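Local coordinates for serine protease inhibitor (PDB 2PEF), which probably inhibits serine proteases, as members of the serpin family do, and is captured here in the latent state, at residues A[40-45]-A[55-60]; A[100-105]-A[155-160]; A[233-238]-A[366-371]. All blocks are in the same frame, centred on the assembly; numbering follows the deposited sequence.

Interaction 1. Residues A[40-45]-A[55-60]; sequences LALAMT and AQMEKA
The terminal methyl of M57 carries this contact. It reaches over from helix 51-62 to the side of helix 35-46 and lies beside L42 and T45. Its closest partner is not a side chain: M57 CE sits 3.4 Å from L42 O. The L42 side chain is farther, with M57 CE 4.4 Å from L42 CD2. Both L42 and M57 start out toward the opposing helix. The thioether chain of M57 then bends at its last torsion (chi3 82°), and the bend turns CE onto the other helix. The side chains of T45 and M57 cross at about a right angle. T45 meets the methyl with carbon, CB lying 4.1 Å from M57 CE, and CG2 is at a like distance. T45 CG2 is anti to the backbone N, while OG1 stands beside that N and turns back along its own helix. There T45 OG1 donates to A41 O at 2.7 Å. A41 O also accepts from T45 N, and the two donors come from opposite faces of the carbonyl plane. The hydroxyl bond fixes the rotation of T45 and satisfies its buried OG1. A valine here would probably leave A41 O with one donor fewer and the side chain without this hold on its rotation. Around the pair, M44 packs on I112 and Y116 of helix 106-116, and A43 on L70 and L74 of helix 67-80. E58 bonds to I67 at the start of helix 67-80. L40 and A41 rest on N162 of strand 158-169; helix 35-46 thus touches that strand as well as helix 51-62.

Interaction 2. Residues A[100-105]-A[155-160]; sequences NDFMPS and EDVMYL
F102, V157 and M158 bury most of the surface here, and the contact has no hydrogen bond between its two segments. F102 starts out toward 155-160, and with CG opposite the backbone N (chi1 -174°) its ring carbons CE2 and CZ come to M158. V157 meets the root of this side chain, with F102 CB 4.1 Å from V157 CB. V157 CG2 lies obliquely to the ring, and V157 CG1 turns to the neighbouring residue, 4.0 Å from D101 CB. The carboxylate of D101 forms a salt bridge with K98. M158 takes the far end of the ring. Its chain is bent at chi3, and M158 CE comes 3.4 Å from F102 CE2, which is close packing. M158 SD stands 5.4 Å from the centroid of the F102 ring, 39° off the ring normal. F97 of strand 87-98 and L305 also touch F102, and F108 of helix 106-116 touches M158. The result is a Met-aromatic contact at the start of strand 158-169. Strand 322-331 pairs antiparallel with both 158-169 and 310-318, as expected if it is the reactive-centre loop inserted into the main sheet, as in other latent serpins.

Interaction 3. Residues A[233-238]-A[366-371]; sequences ISVNEY and IGTVLS
V235 and L370 make the close part of this contact. V235 CG1 lies 4.0 Å from L370 CD2, methyl against methyl, and the two side chains cross obliquely. Both residues are partly exposed, so even this tight part is not fully buried. T368 is a looser neighbour, its CG2 4.5 Å from V235 CG1. The T368 hydroxyl has another task and bonds to S31 N. No hydrogen bond joins the two segments, and across them V235 meets the strand by apolar packing.

The loose part is the helix start, where S234, N236 and E237 are exposed. S234 is the N-cap of helix 235-241: its OG accepts from E237 N at 2.9 Å, with an N-H...O angle of 157°. This cap fixes the first turn, on which V235 sits. N236 makes a weak bond to D27.

Strand 362-372 runs antiparallel to strand 345-357 on one side and to the short strand 32-33 on the other. V235 also touches P350 of strand 345-357, and Y238 packs on I227 and P229 of strand 222-229. Helix 235-241 thus lies against three strands, 222-229, 345-357 and 362-372.

None of the three contacts has a hydrogen bond between its segments, and the packing is mainly apolar. Interactions 1 and 2 are buried and lie on the same side of the chain's centre. They touch: L160 CD2 of interaction 2 is 3.6 Å from T45 OG1 of interaction 1. Strand 158-169 links them in this way, since its L160 packs on helix 35-46. Interaction 3 is on the other side of the centre from interaction 2, about 39 Å away between centres, and is only partly buried. Methionine methyls do the reaching in interactions 1 and 2, against backbone and ring. In interaction 3 branched aliphatic side chains meet beside a solvent-facing helix start.

Interaction 1. Residues A[40-45]-A[55-60]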
loop_
_atom_site.group_PDB
_atom_site.type_symbol
_atom_site.label_atom_id
_atom_site.label_comp_id
_atom_site.label_asym_id
_atom_site.label_seq_id
_atom_site.Cartn_x
_atom_site.Cartn_y
_atom_site.Cartn_z
ATOM N N LEU A 40 0.649 -6.541 -5.420
ATOM C CA LEU A 40 -0.290 -7.099 -6.393
ATOM C C LEU A 40 -0.065 -6.603 -7.821
ATOM O O LEU A 40 -0.109 -7.394 -8.764
ATOM C CB LEU A 40 -1.734 -6.883 -5.945
ATOM C CG LEU A 40 -2.115 -7.697 -4.704
ATOM C CD1 LEU A 40 -3.429 -7.201 -4.123
ATOM C CD2 LEU A 40 -2.186 -9.186 -5.001
ATOM N N ALA A 41 0.185 -5.304 -7.977
ATOM C CA ALA A 41 0.446 -4.730 -9.292
ATOM C C ALA A 41 1.733 -5.309 -9.870
ATOM O O ALA A 41 1.795 -5.655 -11.049
ATOM C CB ALA A 41 0.543 -3.218 -9.199
ATOM N N LEU A 42 2.751 -5.424 -9.019
ATOM C CA LEU A 42 4.056 -5.907 -9.446
ATOM C C LEU A 42 4.064 -7.413 -9.692
ATOM O O LEU A 42 4.771 -7.892 -10.579
ATOM C CB LEU A 42 5.131 -5.516 -8.431
ATOM C CG LEU A 42 5.444 -4.017 -8.320
ATOM C CD1 LEU A 42 6.215 -3.725 -7.039
ATOM C CD2 LEU A 42 6.212 -3.502 -9.539
ATOM N N ALA A 43 3.291 -8.156 -8.903
ATOM C CA ALA A 43 3.189 -9.602 -9.105
ATOM C C ALA A 43 2.502 -9.920 -10.434
ATOM O O ALA A 43 2.939 -10.821 -11.168
ATOM C CB ALA A 43 2.469 -10.255 -7.943
ATOM N N MET A 44 1.443 -9.172 -10.752
ATOM C CA MET A 44 0.790 -9.281 -12.062
ATOM C C MET A 44 1.803 -9.031 -13.170
ATOM O O MET A 44 1.905 -9.811 -14.118
ATOM C CB MET A 44 -0.363 -8.280 -12.201
ATOM C CG MET A 44 -1.656 -8.686 -11.508
ATOM S SD MET A 44 -3.080 -7.762 -12.112
ATOM C CE MET A 44 -2.735 -6.107 -11.524
ATOM N N THR A 45 2.562 -7.947 -13.024
ATOM C CA THR A 45 3.551 -7.535 -14.007
ATOM C C THR A 45 4.627 -8.606 -14.202
ATOM O O THR A 45 5.056 -8.857 -15.325
ATOM C CB THR A 45 4.205 -6.185 -13.614
ATOM O OG1 THR A 45 3.186 -5.210 -13.363
ATOM C CG2 THR A 45 5.118 -5.671 -14.719
ATOM N N ALA A 55 13.605 -13.067 -12.840
ATOM C CA ALA A 55 14.379 -13.495 -11.669
ATOM C C ALA A 55 14.580 -12.353 -10.675
ATOM O O ALA A 55 14.469 -12.550 -9.461
ATOM C CB ALA A 55 15.717 -14.075 -12.101
ATOM N N GLN A 56 14.850 -11.158 -11.200
ATOM C CA GLN A 56 14.996 -9.959 -10.379
ATOM C C GLN A 56 13.684 -9.564 -9.695
ATOM O O GLN A 56 13.681 -9.207 -8.515
ATOM C CB GLN A 56 15.520 -8.795 -11.220
ATOM C CG GLN A 56 16.973 -8.929 -11.634
ATOM C CD GLN A 56 17.393 -7.880 -12.647
ATOM O OE1 GLN A 56 16.664 -6.921 -12.910
ATOM N NE2 GLN A 56 18.578 -8.056 -13.219
ATOM N N MET A 57 12.579 -9.628 -10.436
ATOM C CA MET A 57 11.265 -9.295 -9.882
ATOM C C MET A 57 10.821 -10.298 -8.818
ATOM O O MET A 57 10.355 -9.899 -7.751
ATOM C CB MET A 57 10.209 -9.175 -10.985
ATOM C CG MET A 57 10.351 -7.930 -11.847
ATOM S SD MET A 57 8.956 -7.686 -12.956
ATOM C CE MET A 57 7.789 -6.916 -11.839
ATOM N N GLU A 58 10.979 -11.591 -9.110
ATOM C CA GLU A 58 10.681 -12.657 -8.144
ATOM C C GLU A 58 11.415 -12.433 -6.822
ATOM O O GLU A 58 10.826 -12.546 -5.742
ATOM C CB GLU A 58 11.066 -14.029 -8.713
ATOM C CG GLU A 58 10.130 -14.561 -9.792
ATOM C CD GLU A 58 10.563 -15.913 -10.343
ATOM O OE1 GLU A 58 9.680 -16.769 -10.555
ATOM O OE2 GLU A 58 11.778 -16.121 -10.574
ATOM N N LYS A 59 12.706 -12.119 -6.923
ATOM C CA LYS A 59 13.555 -11.884 -5.758
ATOM C C LYS A 59 13.171 -10.619 -4.990
ATOM O O LYS A 59 13.190 -10.609 -3.760
ATOM C CB LYS A 59 15.027 -11.819 -6.174
ATOM C CG LYS A 59 15.997 -11.805 -5.009
ATOM N N ALA A 60 12.842 -9.554 -5.719
ATOM C CA ALA A 60 12.414 -8.292 -5.113
ATOM C C ALA A 60 11.126 -8.449 -4.309
ATOM O O ALA A 60 10.990 -7.885 -3.221
ATOM C CB ALA A 60 12.243 -7.219 -6.179
#

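Interaction 2. Residues A[100-105]-A[155-160]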
loop_
_atom_site.group_PDB
_atom_site.type_symbol
_atom_site.label_atom_id
_atom_site.label_comp_id
_atom_site.label_asym_id
_atom_site.label_seq_id
_atom_site.Cartn_x
_atom_site.Cartn_y
_atom_site.Cartn_z
ATOM N N ASN A 100 -4.783 -2.013 -31.055
ATOM C CA ASN A 100 -4.174 -1.863 -32.379
ATOM C C ASN A 100 -2.695 -2.229 -32.421
ATOM O O ASN A 100 -2.201 -2.711 -33.439
ATOM C CB ASN A 100 -4.359 -0.431 -32.895
ATOM C CG ASN A 100 -5.782 -0.144 -33.361
ATOM O OD1 ASN A 100 -6.188 1.016 -33.451
ATOM N ND2 ASN A 100 -6.540 -1.194 -33.664
ATOM N N ASP A 101 -1.997 -2.001 -31.310
ATOM C CA ASP A 101 -0.539 -2.105 -31.281
ATOM C C ASP A 101 -0.001 -3.242 -30.411
ATOM O O ASP A 101 1.199 -3.534 -30.442
ATOM C CB ASP A 101 0.077 -0.768 -30.841
ATOM C CG ASP A 101 -0.128 0.345 -31.865
ATOM O OD1 ASP A 101 -0.515 0.055 -33.021
ATOM O OD2 ASP A 101 0.110 1.521 -31.514
ATOM N N PHE A 102 -0.880 -3.883 -29.644
ATOM C CA PHE A 102 -0.449 -4.921 -28.712
ATOM C C PHE A 102 -1.361 -6.143 -28.673
ATOM O O PHE A 102 -2.575 -6.026 -28.486
ATOM C CB PHE A 102 -0.283 -4.335 -27.304
ATOM C CG PHE A 102 0.301 -5.300 -26.316
ATOM C CD1 PHE A 102 1.674 -5.507 -26.256
ATOM C CD2 PHE A 102 -0.522 -6.008 -25.449
ATOM C CE1 PHE A 102 2.217 -6.406 -25.347
ATOM C CE2 PHE A 102 0.016 -6.907 -24.537
ATOM C CZ PHE A 102 1.389 -7.106 -24.487
ATOM N N MET A 103 -0.752 -7.316 -28.832
ATOM C CA MET A 103 -1.455 -8.586 -28.749
ATOM C C MET A 103 -1.005 -9.340 -27.499
ATOM O O MET A 103 0.092 -9.905 -27.479
ATOM C CB MET A 103 -1.198 -9.427 -30.003
ATOM C CG MET A 103 -2.025 -10.698 -30.079
ATOM N N PRO A 104 -1.848 -9.346 -26.450
ATOM C CA PRO A 104 -1.494 -10.024 -25.201
ATOM C C PRO A 104 -1.475 -11.540 -25.342
ATOM O O PRO A 104 -2.268 -12.104 -26.101
ATOM C CB PRO A 104 -2.610 -9.606 -24.234
ATOM C CG PRO A 104 -3.342 -8.501 -24.905
ATOM C CD PRO A 104 -3.177 -8.716 -26.370
ATOM N N SER A 105 -0.565 -12.181 -24.610
ATOM C CA SER A 105 -0.463 -13.635 -24.626
ATOM C C SER A 105 -1.599 -14.263 -23.821
ATOM O O SER A 105 -1.970 -13.771 -22.753
ATOM C CB SER A 105 0.901 -14.092 -24.105
ATOM O OG SER A 105 1.933 -13.731 -25.009
ATOM N N GLU A 155 3.875 6.280 -26.728
ATOM C CA GLU A 155 4.576 4.999 -26.641
ATOM C C GLU A 155 3.813 3.927 -25.854
ATOM O O GLU A 155 4.125 2.739 -25.968
ATOM C CB GLU A 155 5.971 5.199 -26.038
ATOM N N ASP A 156 2.819 4.352 -25.072
ATOM C CA ASP A 156 2.071 3.466 -24.171
ATOM C C ASP A 156 1.215 2.433 -24.893
ATOM O O ASP A 156 0.460 2.769 -25.810
ATOM C CB ASP A 156 1.182 4.285 -23.228
ATOM C CG ASP A 156 1.980 5.169 -22.284
ATOM O OD1 ASP A 156 3.206 4.970 -22.159
ATOM O OD2 ASP A 156 1.371 6.060 -21.655
ATOM N N VAL A 157 1.329 1.175 -24.469
ATOM C CA VAL A 157 0.525 0.091 -25.043
ATOM C C VAL A 157 -0.161 -0.782 -23.991
ATOM O O VAL A 157 -1.146 -1.452 -24.293
ATOM C CB VAL A 157 1.335 -0.822 -26.006
ATOM C CG1 VAL A 157 1.694 -0.082 -27.299
ATOM C CG2 VAL A 157 2.572 -1.374 -25.322
ATOM N N MET A 158 0.366 -0.784 -22.768
ATOM C CA MET A 158 -0.240 -1.550 -21.679
ATOM C C MET A 158 -0.053 -0.909 -20.307
ATOM O O MET A 158 1.036 -0.453 -19.968
ATOM C CB MET A 158 0.271 -2.999 -21.650
ATOM C CG MET A 158 -0.455 -3.863 -20.611
ATOM S SD MET A 158 0.398 -5.361 -20.093
ATOM C CE MET A 158 -0.337 -6.548 -21.208
ATOM N N TYR A 159 -1.135 -0.877 -19.532
ATOM C CA TYR A 159 -1.072 -0.489 -18.132
ATOM C C TYR A 159 -1.571 -1.646 -17.271
ATOM O O TYR A 159 -2.495 -2.366 -17.655
ATOM C CB TYR A 159 -1.953 0.727 -17.850
ATOM C CG TYR A 159 -1.676 1.983 -18.648
ATOM C CD1 TYR A 159 -2.729 2.796 -19.063
ATOM C CD2 TYR A 159 -0.375 2.373 -18.974
ATOM C CE1 TYR A 159 -2.502 3.959 -19.782
ATOM C CE2 TYR A 159 -0.138 3.538 -19.696
ATOM C CZ TYR A 159 -1.207 4.325 -20.093
ATOM O OH TYR A 159 -0.988 5.474 -20.807
ATOM N N LEU A 160 -0.958 -1.801 -16.101
ATOM C CA LEU A 160 -1.438 -2.727 -15.085
ATOM C C LEU A 160 -1.732 -1.898 -13.844
ATOM O O LEU A 160 -0.920 -1.066 -13.440
ATOM C CB LEU A 160 -0.397 -3.812 -14.784
ATOM C CG LEU A 160 0.097 -4.652 -15.970
ATOM C CD1 LEU A 160 1.292 -3.990 -16.674
ATOM C CD2 LEU A 160 0.474 -6.052 -15.521
#

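Interaction 3. Residues A[233-238]-A[366-371]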
loop_
_atom_site.group_PDB
_atom_site.type_symbol
_atom_site.label_atom_id
_atom_site.label_comp_id
_atom_site.label_asym_id
_atom_site.label_seq_id
_atom_site.Cartn_x
_atom_site.Cartn_y
_atom_site.Cartn_z
ATOM N N ILE A 233 15.527 9.338 19.582
ATOM C CA ILE A 233 15.652 8.864 18.202
ATOM C C ILE A 233 14.763 9.698 17.288
ATOM O O ILE A 233 13.699 10.146 17.706
ATOM C CB ILE A 233 15.313 7.350 18.075
ATOM C CG1 ILE A 233 15.951 6.745 16.815
ATOM C CG2 ILE A 233 13.798 7.108 18.101
ATOM C CD1 ILE A 233 16.069 5.232 16.850
ATOM N N SER A 234 15.200 9.905 16.049
ATOM C CA SER A 234 14.365 10.590 15.063
ATOM C C SER A 234 13.386 9.615 14.410
ATOM O O SER A 234 13.565 8.397 14.485
ATOM C CB SER A 234 15.239 11.242 13.994
ATOM O OG SER A 234 15.813 10.259 13.158
ATOM N N VAL A 235 12.349 10.154 13.772
ATOM C CA VAL A 235 11.406 9.336 13.006
ATOM C C VAL A 235 12.135 8.542 11.918
ATOM O O VAL A 235 11.891 7.344 11.755
ATOM C CB VAL A 235 10.256 10.196 12.414
ATOM C CG1 VAL A 235 9.576 9.511 11.223
ATOM C CG2 VAL A 235 9.234 10.496 13.493
ATOM N N ASN A 236 13.052 9.202 11.208
ATOM C CA ASN A 236 13.778 8.569 10.112
ATOM C C ASN A 236 14.766 7.504 10.571
ATOM O O ASN A 236 14.912 6.471 9.922
ATOM C CB ASN A 236 14.478 9.614 9.236
ATOM C CG ASN A 236 13.515 10.336 8.314
ATOM O OD1 ASN A 236 12.360 9.932 8.163
ATOM N ND2 ASN A 236 13.984 11.409 7.692
ATOM N N GLU A 237 15.431 7.751 11.697
ATOM C CA GLU A 237 16.358 6.768 12.242
ATOM C C GLU A 237 15.591 5.580 12.802
ATOM O O GLU A 237 16.011 4.439 12.640
ATOM C CB GLU A 237 17.275 7.369 13.306
ATOM C CG GLU A 237 18.313 6.388 13.871
ATOM C CD GLU A 237 19.144 5.688 12.797
ATOM O OE1 GLU A 237 19.715 6.378 11.925
ATOM O OE2 GLU A 237 19.226 4.440 12.835
ATOM N N TYR A 238 14.458 5.837 13.451
ATOM C CA TYR A 238 13.627 4.726 13.908
ATOM C C TYR A 238 13.189 3.840 12.738
ATOM O O TYR A 238 13.253 2.612 12.820
ATOM C CB TYR A 238 12.408 5.207 14.710
ATOM C CG TYR A 238 11.535 4.046 15.116
ATOM C CD1 TYR A 238 11.818 3.299 16.258
ATOM C CD2 TYR A 238 10.452 3.661 14.323
ATOM C CE1 TYR A 238 11.029 2.206 16.608
ATOM C CE2 TYR A 238 9.671 2.577 14.660
ATOM C CZ TYR A 238 9.960 1.855 15.801
ATOM O OH TYR A 238 9.173 0.780 16.126
ATOM N N ILE A 366 0.774 1.328 5.683
ATOM C CA ILE A 366 1.780 1.763 6.657
ATOM C C ILE A 366 2.228 3.187 6.313
ATOM O O ILE A 366 2.428 3.521 5.142
ATOM C CB ILE A 366 2.965 0.752 6.781
ATOM C CG1 ILE A 366 3.924 1.162 7.906
ATOM C CG2 ILE A 366 3.692 0.571 5.444
ATOM C CD1 ILE A 366 4.847 0.034 8.376
ATOM N N GLY A 367 2.344 4.033 7.329
ATOM C CA GLY A 367 2.636 5.441 7.082
ATOM C C GLY A 367 3.180 6.231 8.248
ATOM O O GLY A 367 3.453 5.687 9.318
ATOM N N THR A 368 3.345 7.529 8.018
ATOM C CA THR A 368 3.869 8.436 9.029
ATOM C C THR A 368 2.963 9.643 9.139
ATOM O O THR A 368 2.421 10.111 8.136
ATOM C CB THR A 368 5.288 8.937 8.680
ATOM O OG1 THR A 368 5.288 9.510 7.366
ATOM C CG2 THR A 368 6.300 7.801 8.728
ATOM N N VAL A 369 2.785 10.136 10.360
ATOM C CA VAL A 369 2.102 11.401 10.554
ATOM C C VAL A 369 3.102 12.373 11.164
ATOM O O VAL A 369 3.422 12.287 12.353
ATOM C CB VAL A 369 0.843 11.274 11.440
ATOM C CG1 VAL A 369 0.243 12.660 11.722
ATOM C CG2 VAL A 369 -0.188 10.373 10.775
ATOM N N LEU A 370 3.612 13.267 10.323
ATOM C CA LEU A 370 4.568 14.286 10.751
ATOM C C LEU A 370 3.835 15.593 11.016
ATOM O O LEU A 370 4.265 16.405 11.836
ATOM C CB LEU A 370 5.653 14.504 9.684
ATOM C CG LEU A 370 6.446 13.301 9.150
ATOM C CD1 LEU A 370 7.511 13.763 8.165
ATOM C CD2 LEU A 370 7.081 12.513 10.285
ATOM N N SER A 371 2.722 15.786 10.314
ATOM C CA SER A 371 1.965 17.030 10.390
ATOM C C SER A 371 0.463 16.798 10.305
ATOM O O SER A 371 0.010 15.732 9.884
ATOM C CB SER A 371 2.406 17.991 9.283
ATOM O OG SER A 371 3.711 18.489 9.523
#